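Long-range contacts in exosome complex component Rrp42 (Pyrococcus abyssi, PDB 2PO1), which probably serves as a non-catalytic subunit of the archaeal RNA-degrading exosome, helping to shape the active site of its partner Rrp41: residues Lys26-Arg31 / Asp211-Glu216; Gly32-Arg37 / Ala257-Glu262; Lys121-Glu126 / Glu188-Glu193. All blocks are in the same frame, centred on the assembly; numbering follows the deposited sequence.

Contact 1: residues Lys26-Arg31 / Asp211-Glu216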
loop_
_atom_site.group_PDB
_atom_site.type_symbol
_atom_site.label_atom_id
_atom_site.label_comp_id
_atom_site.label_asym_id
_atom_site.label_seq_id
_atom_site.Cartn_x
_atom_site.Cartn_y
_atom_site.Cartn_z
ATOM N N LYS C 26 31.667 -29.469 -18.798
ATOM C CA LYS C 26 32.122 -28.102 -18.920
ATOM C C LYS C 26 31.036 -27.114 -18.633
ATOM O O LYS C 26 29.860 -27.416 -18.794
ATOM C CB LYS C 26 32.704 -27.849 -20.301
ATOM C CG LYS C 26 33.964 -28.625 -20.549
ATOM C CD LYS C 26 34.445 -28.423 -21.974
ATOM C CE LYS C 26 35.967 -28.303 -21.954
ATOM N NZ LYS C 26 36.438 -28.274 -23.396
ATOM N N ARG C 27 31.448 -25.942 -18.182
ATOM C CA ARG C 27 30.526 -24.837 -17.930
ATOM C C ARG C 27 30.943 -23.695 -18.828
ATOM O O ARG C 27 32.055 -23.699 -19.340
ATOM C CB ARG C 27 30.532 -24.433 -16.447
ATOM C CG ARG C 27 30.020 -25.530 -15.556
ATOM C CD ARG C 27 30.276 -25.177 -14.105
ATOM N NE ARG C 27 29.284 -24.269 -13.586
ATOM C CZ ARG C 27 29.225 -23.879 -12.309
ATOM N NH1 ARG C 27 28.259 -23.082 -11.919
ATOM N NH2 ARG C 27 30.128 -24.306 -11.439
ATOM N N ILE C 28 30.046 -22.748 -19.065
ATOM C CA ILE C 28 30.333 -21.748 -20.067
ATOM C C ILE C 28 31.575 -20.941 -19.750
ATOM O O ILE C 28 32.176 -20.425 -20.653
ATOM C CB ILE C 28 29.156 -20.782 -20.353
ATOM C CG1 ILE C 28 28.440 -20.400 -19.087
ATOM C CG2 ILE C 28 28.225 -21.380 -21.396
ATOM C CD1 ILE C 28 27.608 -19.077 -19.195
ATOM N N ASP C 29 31.932 -20.807 -18.477
ATOM C CA ASP C 29 33.074 -19.995 -18.082
ATOM C C ASP C 29 34.245 -20.849 -17.651
ATOM O O ASP C 29 35.150 -20.368 -16.988
ATOM C CB ASP C 29 32.691 -19.075 -16.924
ATOM C CG ASP C 29 32.211 -19.849 -15.713
ATOM O OD1 ASP C 29 31.963 -19.227 -14.662
ATOM O OD2 ASP C 29 32.094 -21.099 -15.812
ATOM N N ASP C 30 34.200 -22.130 -17.991
ATOM C CA ASP C 30 35.311 -23.019 -17.759
ATOM C C ASP C 30 35.500 -23.413 -16.301
ATOM O O ASP C 30 36.494 -24.046 -15.942
ATOM C CB ASP C 30 36.611 -22.422 -18.323
ATOM C CG ASP C 30 36.574 -22.272 -19.840
ATOM O OD1 ASP C 30 36.808 -21.146 -20.345
ATOM O OD2 ASP C 30 36.270 -23.270 -20.524
ATOM N N ARG C 31 34.546 -23.068 -15.471
ATOM C CA ARG C 31 34.535 -23.520 -14.098
ATOM C C ARG C 31 34.207 -24.993 -14.006
ATOM O O ARG C 31 33.537 -25.518 -14.903
ATOM C CB ARG C 31 33.436 -22.793 -13.364
ATOM C CG ARG C 31 33.846 -21.524 -12.755
ATOM C CD ARG C 31 32.758 -21.213 -11.797
ATOM N NE ARG C 31 31.554 -20.721 -12.453
ATOM C CZ ARG C 31 30.394 -20.594 -11.824
ATOM N NH1 ARG C 31 30.298 -20.906 -10.538
ATOM N NH2 ARG C 31 29.343 -20.061 -12.447
ATOM N N ASP C 211 27.142 -22.614 -7.446
ATOM C CA ASP C 211 27.269 -21.197 -7.769
ATOM C C ASP C 211 26.913 -20.922 -9.224
ATOM O O ASP C 211 27.780 -20.521 -9.992
ATOM C CB ASP C 211 28.671 -20.709 -7.474
ATOM C CG ASP C 211 28.850 -19.234 -7.734
ATOM O OD1 ASP C 211 29.976 -18.875 -8.128
ATOM O OD2 ASP C 211 27.893 -18.445 -7.539
ATOM N N PRO C 212 25.608 -21.045 -9.571
ATOM C CA PRO C 212 25.128 -20.912 -10.939
ATOM C C PRO C 212 25.195 -19.439 -11.279
ATOM O O PRO C 212 24.846 -18.633 -10.446
ATOM C CB PRO C 212 23.644 -21.376 -10.841
ATOM C CG PRO C 212 23.236 -21.117 -9.459
ATOM C CD PRO C 212 24.502 -21.286 -8.618
ATOM N N SER C 213 25.730 -19.091 -12.425
ATOM C CA SER C 213 25.683 -17.710 -12.917
ATOM C C SER C 213 24.265 -17.499 -13.431
ATOM O O SER C 213 23.479 -18.443 -13.511
ATOM C CB SER C 213 26.606 -17.558 -14.103
ATOM O OG SER C 213 26.186 -18.445 -15.145
ATOM N N LEU C 214 23.954 -16.276 -13.838
ATOM C CA LEU C 214 22.618 -15.945 -14.331
ATOM C C LEU C 214 22.309 -16.801 -15.538
ATOM O O LEU C 214 21.219 -17.367 -15.641
ATOM C CB LEU C 214 22.601 -14.502 -14.753
ATOM C CG LEU C 214 21.437 -13.584 -14.486
ATOM C CD1 LEU C 214 21.568 -12.488 -15.542
ATOM C CD2 LEU C 214 20.107 -14.319 -14.454
ATOM N N ASP C 215 23.286 -16.940 -16.437
ATOM C CA ASP C 215 23.076 -17.726 -17.648
ATOM C C ASP C 215 22.732 -19.174 -17.264
ATOM O O ASP C 215 21.898 -19.777 -17.893
ATOM C CB ASP C 215 24.322 -17.723 -18.509
ATOM C CG ASP C 215 24.493 -16.420 -19.267
ATOM O OD1 ASP C 215 23.452 -15.768 -19.567
ATOM O OD2 ASP C 215 25.656 -16.059 -19.542
ATOM N N GLU C 216 23.341 -19.689 -16.195
ATOM C CA GLU C 216 22.974 -21.030 -15.729
ATOM C C GLU C 216 21.605 -21.015 -15.046
ATOM O O GLU C 216 20.801 -21.935 -15.236
ATOM C CB GLU C 216 24.032 -21.605 -14.837
ATOM C CG GLU C 216 25.214 -22.131 -15.630
ATOM C CD GLU C 216 26.475 -22.268 -14.843
ATOM O OE1 GLU C 216 27.391 -22.908 -15.372
ATOM O OE2 GLU C 216 26.585 -21.780 -13.704
HETATM O O HOH W 1 27.671 -23.511 -18.007
HETATM O O HOH W 2 29.322 -21.077 -15.417
#
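Arg27 grips Glu216 side-on: NE lies 2.9 Å from OE1 and NH1 2.8 Å from OE2, with guanidinium and carboxylate planes only 17° apart. Arg27 NH1 also donates to the carbonyl of Val210. Arg31 takes another target, the backbone O of Asp211, held end-on with NH1 at 2.6 Å and NH2 at 2.9 Å. Arginine suits both places because its flat group can present two N-H donors side by side, to two oxygens in Arg27 and one in Arg31. The two guanidiniums lie partly over each other, and the carboxylates of Asp29, Asp211 and Glu216 probably offset their like charges. Asp29 OD1 takes Arg31 NE at 2.7 Å, while Asp211 pairs with Arg31 NH1 through OD1 and with Arg37 through OD2. A water among them bonds Glu216 OE1 and, weakly, Asp29 OD2 and Arg31 NH2. Glu216 OE2 also accepts from Ser213 N, and Ser213 OG from Glu216 N, a capping box that starts the helix. Away from this network the contact is looser: Ile28 CD1 touches Asp215 OD2 at 3.6 Å, and another water links Glu216 OE1 to Ile28 N. Ile28 leans back on helix 13-23, while Glu216 rests on strands 197-204 and 207-210.

Contact 2: residues Gly32-Arg37 / Ala257-Glu262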
loop_
_atom_site.group_PDB
_atom_site.type_symbol
_atom_site.label_atom_id
_atom_site.label_comp_id
_atom_site.label_asym_id
_atom_site.label_seq_id
_atom_site.Cartn_x
_atom_site.Cartn_y
_atom_site.Cartn_z
ATOM N N GLY C 32 34.664 -25.647 -12.930
ATOM C CA GLY C 32 34.293 -27.032 -12.634
ATOM C C GLY C 32 32.876 -27.007 -12.093
ATOM O O GLY C 32 32.354 -25.931 -11.787
ATOM N N PHE C 33 32.249 -28.178 -11.964
ATOM C CA PHE C 33 30.866 -28.249 -11.439
ATOM C C PHE C 33 30.799 -27.771 -10.007
ATOM O O PHE C 33 29.733 -27.302 -9.525
ATOM C CB PHE C 33 30.319 -29.687 -11.541
ATOM C CG PHE C 33 30.077 -30.164 -12.979
ATOM C CD1 PHE C 33 29.723 -31.482 -13.219
ATOM C CD2 PHE C 33 30.191 -29.280 -14.068
ATOM C CE1 PHE C 33 29.482 -31.915 -14.510
ATOM C CE2 PHE C 33 29.977 -29.719 -15.356
ATOM C CZ PHE C 33 29.603 -31.032 -15.578
ATOM N N GLU C 34 31.930 -27.874 -9.317
ATOM C CA GLU C 34 31.968 -27.523 -7.881
ATOM C C GLU C 34 32.702 -26.220 -7.587
ATOM O O GLU C 34 32.937 -25.879 -6.428
ATOM C CB GLU C 34 32.461 -28.698 -6.997
ATOM C CG GLU C 34 31.456 -29.876 -6.925
ATOM C CD GLU C 34 31.983 -31.050 -6.137
ATOM O OE1 GLU C 34 33.089 -30.914 -5.546
ATOM O OE2 GLU C 34 31.278 -32.106 -6.119
ATOM N N ASP C 35 33.005 -25.452 -8.626
ATOM C CA ASP C 35 33.726 -24.218 -8.408
ATOM C C ASP C 35 32.814 -23.011 -8.299
ATOM O O ASP C 35 31.870 -22.872 -9.068
ATOM C CB ASP C 35 34.692 -24.005 -9.543
ATOM C CG ASP C 35 35.730 -25.067 -9.587
ATOM O OD1 ASP C 35 35.933 -25.730 -8.558
ATOM O OD2 ASP C 35 36.315 -25.258 -10.633
ATOM N N TYR C 36 33.139 -22.142 -7.346
ATOM C CA TYR C 36 32.587 -20.789 -7.307
ATOM C C TYR C 36 33.320 -19.956 -8.293
ATOM O O TYR C 36 34.483 -20.224 -8.560
ATOM C CB TYR C 36 32.787 -20.193 -5.907
ATOM C CG TYR C 36 31.614 -20.525 -5.070
ATOM C CD1 TYR C 36 31.438 -21.807 -4.589
ATOM C CD2 TYR C 36 30.638 -19.571 -4.807
ATOM C CE1 TYR C 36 30.331 -22.138 -3.843
ATOM C CE2 TYR C 36 29.552 -19.893 -4.060
ATOM C CZ TYR C 36 29.389 -21.166 -3.598
ATOM O OH TYR C 36 28.271 -21.519 -2.881
ATOM N N ARG C 37 32.653 -18.898 -8.758
ATOM C CA ARG C 37 33.288 -17.880 -9.575
ATOM C C ARG C 37 34.203 -17.178 -8.621
ATOM O O ARG C 37 34.069 -17.392 -7.425
ATOM C CB ARG C 37 32.228 -16.902 -10.077
ATOM C CG ARG C 37 31.334 -17.458 -11.125
ATOM C CD ARG C 37 30.096 -16.570 -11.300
ATOM N NE ARG C 37 29.223 -16.680 -10.155
ATOM C CZ ARG C 37 28.075 -16.003 -10.036
ATOM N NH1 ARG C 37 27.730 -15.119 -10.969
ATOM N NH2 ARG C 37 27.282 -16.192 -8.973
ATOM N N ALA C 257 28.164 -28.779 -0.118
ATOM C CA ALA C 257 27.913 -27.551 0.636
ATOM C C ALA C 257 28.904 -27.320 1.782
ATOM O O ALA C 257 29.511 -26.239 1.877
ATOM C CB ALA C 257 26.509 -27.594 1.204
ATOM N N PHE C 258 29.058 -28.339 2.636
ATOM C CA PHE C 258 29.912 -28.260 3.822
ATOM C C PHE C 258 31.320 -27.979 3.415
ATOM O O PHE C 258 32.055 -27.296 4.116
ATOM C CB PHE C 258 29.951 -29.593 4.556
ATOM C CG PHE C 258 28.882 -29.731 5.575
ATOM C CD1 PHE C 258 27.742 -30.467 5.315
ATOM C CD2 PHE C 258 28.978 -29.067 6.781
ATOM C CE1 PHE C 258 26.722 -30.559 6.262
ATOM C CE2 PHE C 258 27.991 -29.180 7.712
ATOM C CZ PHE C 258 26.863 -29.933 7.455
ATOM N N LYS C 259 31.695 -28.539 2.271
ATOM C CA LYS C 259 33.035 -28.408 1.754
ATOM C C LYS C 259 33.216 -27.020 1.179
ATOM O O LYS C 259 34.177 -26.339 1.442
ATOM C CB LYS C 259 33.258 -29.437 0.663
ATOM C CG LYS C 259 34.662 -29.429 0.115
ATOM C CD LYS C 259 34.804 -30.535 -0.923
ATOM C CE LYS C 259 33.789 -30.371 -2.062
ATOM N NZ LYS C 259 33.905 -31.502 -3.037
ATOM N N LYS C 260 32.259 -26.587 0.377
ATOM C CA LYS C 260 32.366 -25.290 -0.234
ATOM C C LYS C 260 32.177 -24.203 0.840
ATOM O O LYS C 260 32.831 -23.143 0.800
ATOM C CB LYS C 260 31.321 -25.184 -1.364
ATOM C CG LYS C 260 31.650 -26.207 -2.477
ATOM C CD LYS C 260 32.505 -25.520 -3.511
ATOM C CE LYS C 260 33.888 -25.837 -3.399
ATOM N NZ LYS C 260 34.694 -25.057 -4.411
ATOM N N ALA C 261 31.290 -24.459 1.797
ATOM C CA ALA C 261 31.013 -23.453 2.869
ATOM C C ALA C 261 32.315 -23.222 3.634
ATOM O O ALA C 261 32.665 -22.104 4.007
ATOM C CB ALA C 261 29.947 -23.930 3.782
ATOM N N GLU C 262 33.061 -24.284 3.851
ATOM C CA GLU C 262 34.273 -24.136 4.617
ATOM C C GLU C 262 35.287 -23.323 3.859
ATOM O O GLU C 262 36.008 -22.557 4.475
ATOM C CB GLU C 262 34.844 -25.473 5.078
ATOM C CG GLU C 262 36.004 -25.360 6.154
ATOM C CD GLU C 262 35.805 -24.220 7.231
ATOM O OE1 GLU C 262 36.752 -23.391 7.419
ATOM O OE2 GLU C 262 34.709 -24.149 7.872
HETATM O O HOH W 3 35.375 -22.815 -5.410
#
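A type I beta turn from Gly32 to Asp35, in the loop before strand 39-43, meets the long helix 247-275 through two successive lysines. Lys260 NZ donates to the backbone O of Glu34 at 2.8 Å, approaching 22° out of the carbonyl plane. On the way, a bend at chi2 (-93°) lays CD 4.0 Å from Tyr36 CD1, at the edge of the ring. The same amine donates to a water that also takes Tyr36 N, and it pairs with Glu263 of its own helix. Lys259 reaches Glu34 from the preceding position: its NZ sits 2.7 Å from OE1, on the syn side of the carboxylate but 33° out of its plane, while OE2 accepts from Tyr252. Tyr36 is tied at its far end to Asp154 through OH. An alanine in place of Lys260 would probably leave the Glu34 carbonyl and Glu263 without their ammonium partner and open a gap beside the Tyr36 ring. Lysine fits both positions, its long stem spanning from helix to turn. Lys260 shares its charge among a peptide oxygen, a water and Glu263, whereas Lys259 pairs with the Glu34 carboxylate, so the turn is held through both backbone and side chain.

Contact 3: residues Lys121-Glu126 / Glu188-Glu193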
loop_
_atom_site.group_PDB
_atom_site.type_symbol
_atom_site.label_atom_id
_atom_site.label_comp_id
_atom_site.label_asym_id
_atom_site.label_seq_id
_atom_site.Cartn_x
_atom_site.Cartn_y
_atom_site.Cartn_z
ATOM N N LYS C 121 21.716 -19.845 15.375
ATOM C CA LYS C 121 22.063 -18.888 16.410
ATOM C C LYS C 121 23.409 -18.227 16.140
ATOM O O LYS C 121 24.164 -17.910 17.064
ATOM C CB LYS C 121 22.032 -19.583 17.740
ATOM C CG LYS C 121 20.629 -20.001 18.125
ATOM C CD LYS C 121 20.627 -20.225 19.628
ATOM C CE LYS C 121 19.235 -20.130 20.215
ATOM N NZ LYS C 121 18.636 -21.499 20.338
ATOM N N ALA C 122 23.693 -18.018 14.862
ATOM C CA ALA C 122 24.944 -17.391 14.476
ATOM C C ALA C 122 25.001 -16.004 15.042
ATOM O O ALA C 122 26.054 -15.553 15.409
ATOM C CB ALA C 122 25.100 -17.368 12.951
ATOM N N LEU C 123 23.858 -15.320 15.109
ATOM C CA LEU C 123 23.790 -14.093 15.872
ATOM C C LEU C 123 23.083 -14.532 17.102
ATOM O O LEU C 123 21.884 -14.877 17.055
ATOM C CB LEU C 123 22.911 -13.061 15.223
ATOM C CG LEU C 123 23.206 -11.560 15.332
ATOM C CD1 LEU C 123 21.924 -10.778 15.211
ATOM C CD2 LEU C 123 24.000 -11.193 16.476
ATOM N N ASN C 124 23.791 -14.521 18.220
ATOM C CA ASN C 124 23.172 -14.980 19.428
ATOM C C ASN C 124 22.276 -13.893 20.056
ATOM O O ASN C 124 22.768 -12.993 20.729
ATOM C CB ASN C 124 24.254 -15.417 20.381
ATOM C CG ASN C 124 23.719 -16.199 21.488
ATOM O OD1 ASN C 124 22.553 -16.054 21.840
ATOM N ND2 ASN C 124 24.530 -17.086 22.028
ATOM N N LEU C 125 20.962 -13.999 19.859
ATOM C CA LEU C 125 20.023 -12.979 20.266
ATOM C C LEU C 125 19.900 -12.855 21.756
ATOM O O LEU C 125 19.429 -11.831 22.280
ATOM C CB LEU C 125 18.616 -13.253 19.684
ATOM C CG LEU C 125 18.537 -13.397 18.173
ATOM C CD1 LEU C 125 17.112 -13.578 17.750
ATOM C CD2 LEU C 125 19.165 -12.200 17.441
ATOM N N GLU C 126 20.291 -13.918 22.440
ATOM C CA GLU C 126 20.260 -13.956 23.899
ATOM C C GLU C 126 21.338 -13.065 24.495
ATOM O O GLU C 126 21.247 -12.638 25.630
ATOM C CB GLU C 126 20.427 -15.392 24.349
ATOM C CG GLU C 126 19.131 -16.144 24.308
ATOM C CD GLU C 126 19.272 -17.476 23.646
ATOM O OE1 GLU C 126 19.412 -18.504 24.371
ATOM O OE2 GLU C 126 19.275 -17.483 22.395
ATOM N N GLU C 188 31.641 -2.805 20.410
ATOM C CA GLU C 188 32.015 -4.179 20.658
ATOM C C GLU C 188 31.455 -4.931 19.518
ATOM O O GLU C 188 30.545 -4.438 18.852
ATOM C CB GLU C 188 31.359 -4.654 21.953
ATOM C CG GLU C 188 29.920 -4.216 22.008
ATOM C CD GLU C 188 29.136 -4.822 23.119
ATOM O OE1 GLU C 188 27.962 -5.065 22.873
ATOM O OE2 GLU C 188 29.657 -5.026 24.231
ATOM N N PRO C 189 31.942 -6.151 19.286
ATOM C CA PRO C 189 31.284 -6.900 18.218
ATOM C C PRO C 189 29.898 -7.343 18.631
ATOM O O PRO C 189 29.526 -7.230 19.806
ATOM C CB PRO C 189 32.136 -8.153 18.081
ATOM C CG PRO C 189 33.435 -7.826 18.836
ATOM C CD PRO C 189 33.057 -6.891 19.898
ATOM N N LEU C 190 29.173 -7.898 17.683
ATOM C CA LEU C 190 27.836 -8.431 17.948
ATOM C C LEU C 190 28.123 -9.857 18.424
ATOM O O LEU C 190 29.242 -10.335 18.238
ATOM C CB LEU C 190 27.053 -8.400 16.643
ATOM C CG LEU C 190 25.689 -7.723 16.418
ATOM C CD1 LEU C 190 25.202 -6.782 17.453
ATOM C CD2 LEU C 190 25.569 -7.193 14.932
ATOM N N PRO C 191 27.180 -10.504 19.137
ATOM C CA PRO C 191 27.628 -11.840 19.544
ATOM C C PRO C 191 27.479 -12.824 18.391
ATOM O O PRO C 191 26.485 -13.548 18.327
ATOM C CB PRO C 191 26.711 -12.165 20.729
ATOM C CG PRO C 191 25.453 -11.360 20.466
ATOM C CD PRO C 191 25.857 -10.144 19.697
ATOM N N VAL C 192 28.442 -12.808 17.462
ATOM C CA VAL C 192 28.391 -13.690 16.313
ATOM C C VAL C 192 29.184 -14.946 16.655
ATOM O O VAL C 192 30.403 -14.911 16.886
ATOM C CB VAL C 192 28.953 -13.067 15.015
ATOM C CG1 VAL C 192 28.693 -14.002 13.847
ATOM C CG2 VAL C 192 28.328 -11.696 14.725
ATOM N N GLU C 193 28.493 -16.067 16.678
ATOM C CA GLU C 193 29.099 -17.270 17.199
ATOM C C GLU C 193 29.268 -18.388 16.216
ATOM O O GLU C 193 30.030 -19.303 16.449
ATOM C CB GLU C 193 28.273 -17.716 18.355
ATOM C CG GLU C 193 28.194 -16.593 19.314
ATOM C CD GLU C 193 27.525 -16.962 20.585
ATOM O OE1 GLU C 193 26.821 -17.982 20.593
ATOM O OE2 GLU C 193 27.700 -16.212 21.563
HETATM O O HOH W 4 25.279 -19.489 18.975
#
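Asn124 and Ala122 use their backbones to pair with segment 188-193 on both sides of Leu123. Asn124 N gives its proton to Pro191 O at 2.9 Å in an almost straight bond (176°), and Ala122 O accepts from Glu193 N at 2.8 Å. That carbonyl has a second, weaker neighbour in Val192 CA, a CA-H...O contact at 3.1 Å. Together the two bonds make a single beta bridge between Leu123 and Val192, which joins the loop after helix 104-118 to the chain that leaves strand 186-189. Pro191 is the centre of an inverse gamma turn; having no N-H of its own, it can offer this loop its carbonyl without leaving a backbone donor to be satisfied. The side chain of Asn124 serves both directions. With CG anti to the backbone N (chi1 -166°), its ND2 donates to Glu193 OE1 at 2.8 Å, from above the carboxylate plane, the amide and carboxylate standing 88° apart. Its OD1 accepts from Glu126 N, an Asx turn that an asparagine can form while keeping an N-H for the glutamate. Glu193 OE1 also takes a proton from a water that donates to Lys121 O as well, and OE2 pairs with Lys127. On the apolar side, Leu123 CD2 rests 3.9 Å from Leu190 CG, Leu190 leaning in turn on Leu164 of helix 152-166.

How the contacts relate
Contacts 1 and 2 are neighbours, their centres about 13 Å apart, and share the loop between helix 13-23 and strand 39-43: contact 1 ties its first half to the start of helix 214-219, contact 2 its second half to helix 247-275. They also touch directly, through a salt bridge between Arg37 and Asp211. Contact 3 lies on the other side of the chain's centre from contact 1, about 35 Å away between centres, and joins different elements. Contact 1 is partly buried and relies on arginines bound to carboxylates and a backbone oxygen; contact 2 is a surface contact carried by two lysines; contact 3, also partly buried, depends chiefly on backbone bonds with leucines packed alongside.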